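Long-range contact in probable GGDEF family protein (Chromobacterium violaceum, PDB 3NJA), which is probably a GGDEF-family signalling protein whose PAS domain is a likely sensory or partner-binding module: residues 82-87 against 96-101. Residues are numbered along the deposited sequence; the frame is centred on the assembly and turned at random.
Sequences VEYRIV and LLERNH. With SO4 (sulfate ion), chain G.
The Y84 ring stands beside strand 96-101: CB of L96 lies over one face, offset toward the rim, while the carboxylate carbon of E98 and CG2 of I86 are at its edge, in plane. The R99 guanidinium has a sulfate, probably from the crystallisation liquor, at its edge, in plane; NE of R99 donates to sulfate O4 (2.9 Å) and NH1 of R99 to O3 (2.7 Å). In Y84, chi1 of 60° puts CG between the backbone N and the carbonyl carbon. OH of Y84 donates to OE1 of E98 at 2.6 Å, meeting that oxygen on the anti side, 32° out of the carboxylate plane; ring and carboxylate planes are 75° apart. OE2 of E98 accepts an N-H from ND2 of N100 at 3.1 Å through its anti lone pair, so both carboxylate oxygens are gripped. A glycerol, probably also from the liquor, bonds to OE1.

Next to the ring, CD2 of L96 packs on CG2 of I86 at 3.5 Å. On the reverse face of the sheet, CG of E83 touches CD1 of L97 at 3.7 Å, and the E83 carboxylate bridges to R68 and R72 of the third subunit. V66 of the second subunit packs on Y84.

Four backbone bonds set the register, two in each hydrogen-bonded pair, V82 with E98 and Y84 with L96 (L96 N to Y84 O 2.8 Å); E83 and L97, CA atoms 4.8 Å apart, form the non-hydrogen-bonded pair between them. With strand 110-119 bordering strand 93-104, this is the antiparallel beta hairpin of a PAS-fold sheet.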
loop_
_atom_site.group_PDB
_atom_site.type_symbol
_atom_site.label_atom_id
_atom_site.label_comp_id
_atom_site.label_asym_id
_atom_site.label_seq_id
_atom_site.Cartn_x
_atom_site.Cartn_y
_atom_site.Cartn_z
ATOM N N VAL B 82 4.222 10.237 6.985
ATOM C CA VAL B 82 5.586 10.494 7.423
ATOM C C VAL B 82 5.546 11.166 8.800
ATOM O O VAL B 82 4.745 12.075 9.031
ATOM C CB VAL B 82 6.341 11.399 6.446
ATOM C CG1 VAL B 82 7.824 11.266 6.678
ATOM C CG2 VAL B 82 6.017 11.030 5.015
ATOM N N GLU B 83 6.374 10.686 9.721
ATOM C CA GLU B 83 6.543 11.336 11.018
ATOM C C GLU B 83 7.902 12.002 11.065
ATOM O O GLU B 83 8.883 11.474 10.550
ATOM C CB GLU B 83 6.476 10.325 12.154
ATOM C CG GLU B 83 5.110 9.795 12.474
ATOM C CD GLU B 83 5.019 9.367 13.926
ATOM O OE1 GLU B 83 5.724 9.977 14.768
ATOM O OE2 GLU B 83 4.247 8.434 14.232
ATOM N N TYR B 84 7.965 13.156 11.698
ATOM C CA TYR B 84 9.229 13.840 11.869
ATOM C C TYR B 84 9.041 15.027 12.805
ATOM O O TYR B 84 7.945 15.600 12.905
ATOM C CB TYR B 84 9.764 14.313 10.516
ATOM C CG TYR B 84 8.830 15.279 9.821
ATOM C CD1 TYR B 84 8.846 16.638 10.128
ATOM C CD2 TYR B 84 7.920 14.834 8.868
ATOM C CE1 TYR B 84 7.987 17.518 9.496
ATOM C CE2 TYR B 84 7.063 15.708 8.233
ATOM C CZ TYR B 84 7.099 17.046 8.552
ATOM O OH TYR B 84 6.241 17.912 7.920
ATOM N N ARG B 85 10.117 15.390 13.496
ATOM C CA ARG B 85 10.095 16.553 14.348
ATOM C C ARG B 85 10.388 17.782 13.502
ATOM O O ARG B 85 11.131 17.715 12.514
ATOM C CB ARG B 85 11.148 16.422 15.441
ATOM C CG ARG B 85 10.941 15.239 16.357
ATOM C CD ARG B 85 12.183 14.986 17.171
ATOM N NE ARG B 85 13.214 14.306 16.399
ATOM C CZ ARG B 85 14.475 14.165 16.797
ATOM N NH1 ARG B 85 14.874 14.685 17.960
ATOM N NH2 ARG B 85 15.338 13.519 16.025
ATOM N N ILE B 86 9.782 18.903 13.877
ATOM C CA ILE B 86 10.196 20.183 13.347
ATOM C C ILE B 86 10.731 20.994 14.508
ATOM O O ILE B 86 10.577 20.623 15.679
ATOM C CB ILE B 86 9.043 20.961 12.714
ATOM C CG1 ILE B 86 7.874 21.065 13.695
ATOM C CG2 ILE B 86 8.618 20.303 11.419
ATOM C CD1 ILE B 86 7.220 22.428 13.704
ATOM N N VAL B 87 11.362 22.108 14.180
ATOM C CA VAL B 87 11.839 23.009 15.198
ATOM C C VAL B 87 11.299 24.409 14.914
ATOM O O VAL B 87 11.645 25.039 13.911
ATOM C CB VAL B 87 13.372 22.980 15.275
ATOM C CG1 VAL B 87 13.966 22.711 13.886
ATOM C CG2 VAL B 87 13.882 24.277 15.864
ATOM N N LEU B 96 5.487 15.869 14.293
ATOM C CA LEU B 96 4.422 15.978 13.289
ATOM C C LEU B 96 4.018 14.657 12.611
ATOM O O LEU B 96 4.862 13.784 12.338
ATOM C CB LEU B 96 4.810 17.014 12.228
ATOM C CG LEU B 96 4.419 18.462 12.547
ATOM C CD1 LEU B 96 4.431 18.736 14.047
ATOM C CD2 LEU B 96 5.272 19.469 11.783
ATOM N N LEU B 97 2.723 14.517 12.342
ATOM C CA LEU B 97 2.251 13.475 11.432
ATOM C C LEU B 97 1.762 14.105 10.130
ATOM O O LEU B 97 0.968 15.044 10.141
ATOM C CB LEU B 97 1.145 12.630 12.059
ATOM C CG LEU B 97 0.735 11.480 11.132
ATOM C CD1 LEU B 97 1.940 10.627 10.797
ATOM C CD2 LEU B 97 -0.360 10.631 11.749
ATOM N N GLU B 98 2.245 13.590 9.008
ATOM C CA GLU B 98 1.977 14.217 7.728
ATOM C C GLU B 98 1.414 13.206 6.750
ATOM O O GLU B 98 2.019 12.167 6.480
ATOM C CB GLU B 98 3.260 14.834 7.172
ATOM C CG GLU B 98 3.128 15.552 5.836
ATOM C CD GLU B 98 4.487 15.980 5.270
ATOM O OE1 GLU B 98 5.062 16.975 5.770
ATOM O OE2 GLU B 98 4.991 15.313 4.335
ATOM N N ARG B 99 0.241 13.498 6.212
ATOM C CA ARG B 99 -0.322 12.590 5.239
ATOM C C ARG B 99 -0.075 13.136 3.841
ATOM O O ARG B 99 -0.374 14.298 3.556
ATOM C CB ARG B 99 -1.803 12.336 5.505
ATOM C CG ARG B 99 -2.271 11.050 4.877
ATOM C CD ARG B 99 -3.740 10.787 5.114
ATOM N NE ARG B 99 -4.206 9.662 4.317
ATOM C CZ ARG B 99 -3.565 8.500 4.205
ATOM N NH1 ARG B 99 -4.078 7.537 3.450
ATOM N NH2 ARG B 99 -2.423 8.288 4.846
ATOM N N ASN B 100 0.503 12.295 2.989
ATOM C CA ASN B 100 0.856 12.691 1.633
ATOM C C ASN B 100 -0.008 12.013 0.609
ATOM O O ASN B 100 -0.311 10.831 0.733
ATOM C CB ASN B 100 2.316 12.388 1.336
ATOM C CG ASN B 100 3.253 13.179 2.226
ATOM O OD1 ASN B 100 3.935 14.102 1.767
ATOM N ND2 ASN B 100 3.262 12.843 3.518
ATOM N N HIS B 101 -0.402 12.792 -0.390
ATOM C CA HIS B 101 -1.160 12.323 -1.528
ATOM C C HIS B 101 -0.401 12.758 -2.765
ATOM O O HIS B 101 0.059 13.892 -2.840
ATOM C CB HIS B 101 -2.532 12.978 -1.529
ATOM C CG HIS B 101 -3.406 12.546 -0.396
ATOM N ND1 HIS B 101 -4.318 11.521 -0.509
ATOM C CD2 HIS B 101 -3.504 12.999 0.876
ATOM C CE1 HIS B 101 -4.948 11.361 0.641
ATOM N NE2 HIS B 101 -4.475 12.247 1.498
HETATM S S SO4 G . -7.140 8.428 2.448
HETATM O O1 SO4 G . -8.232 8.869 1.585
HETATM O O2 SO4 G . -7.464 7.095 2.964
HETATM O O3 SO4 G . -5.918 8.364 1.650
HETATM O O4 SO4 G . -6.957 9.389 3.540
#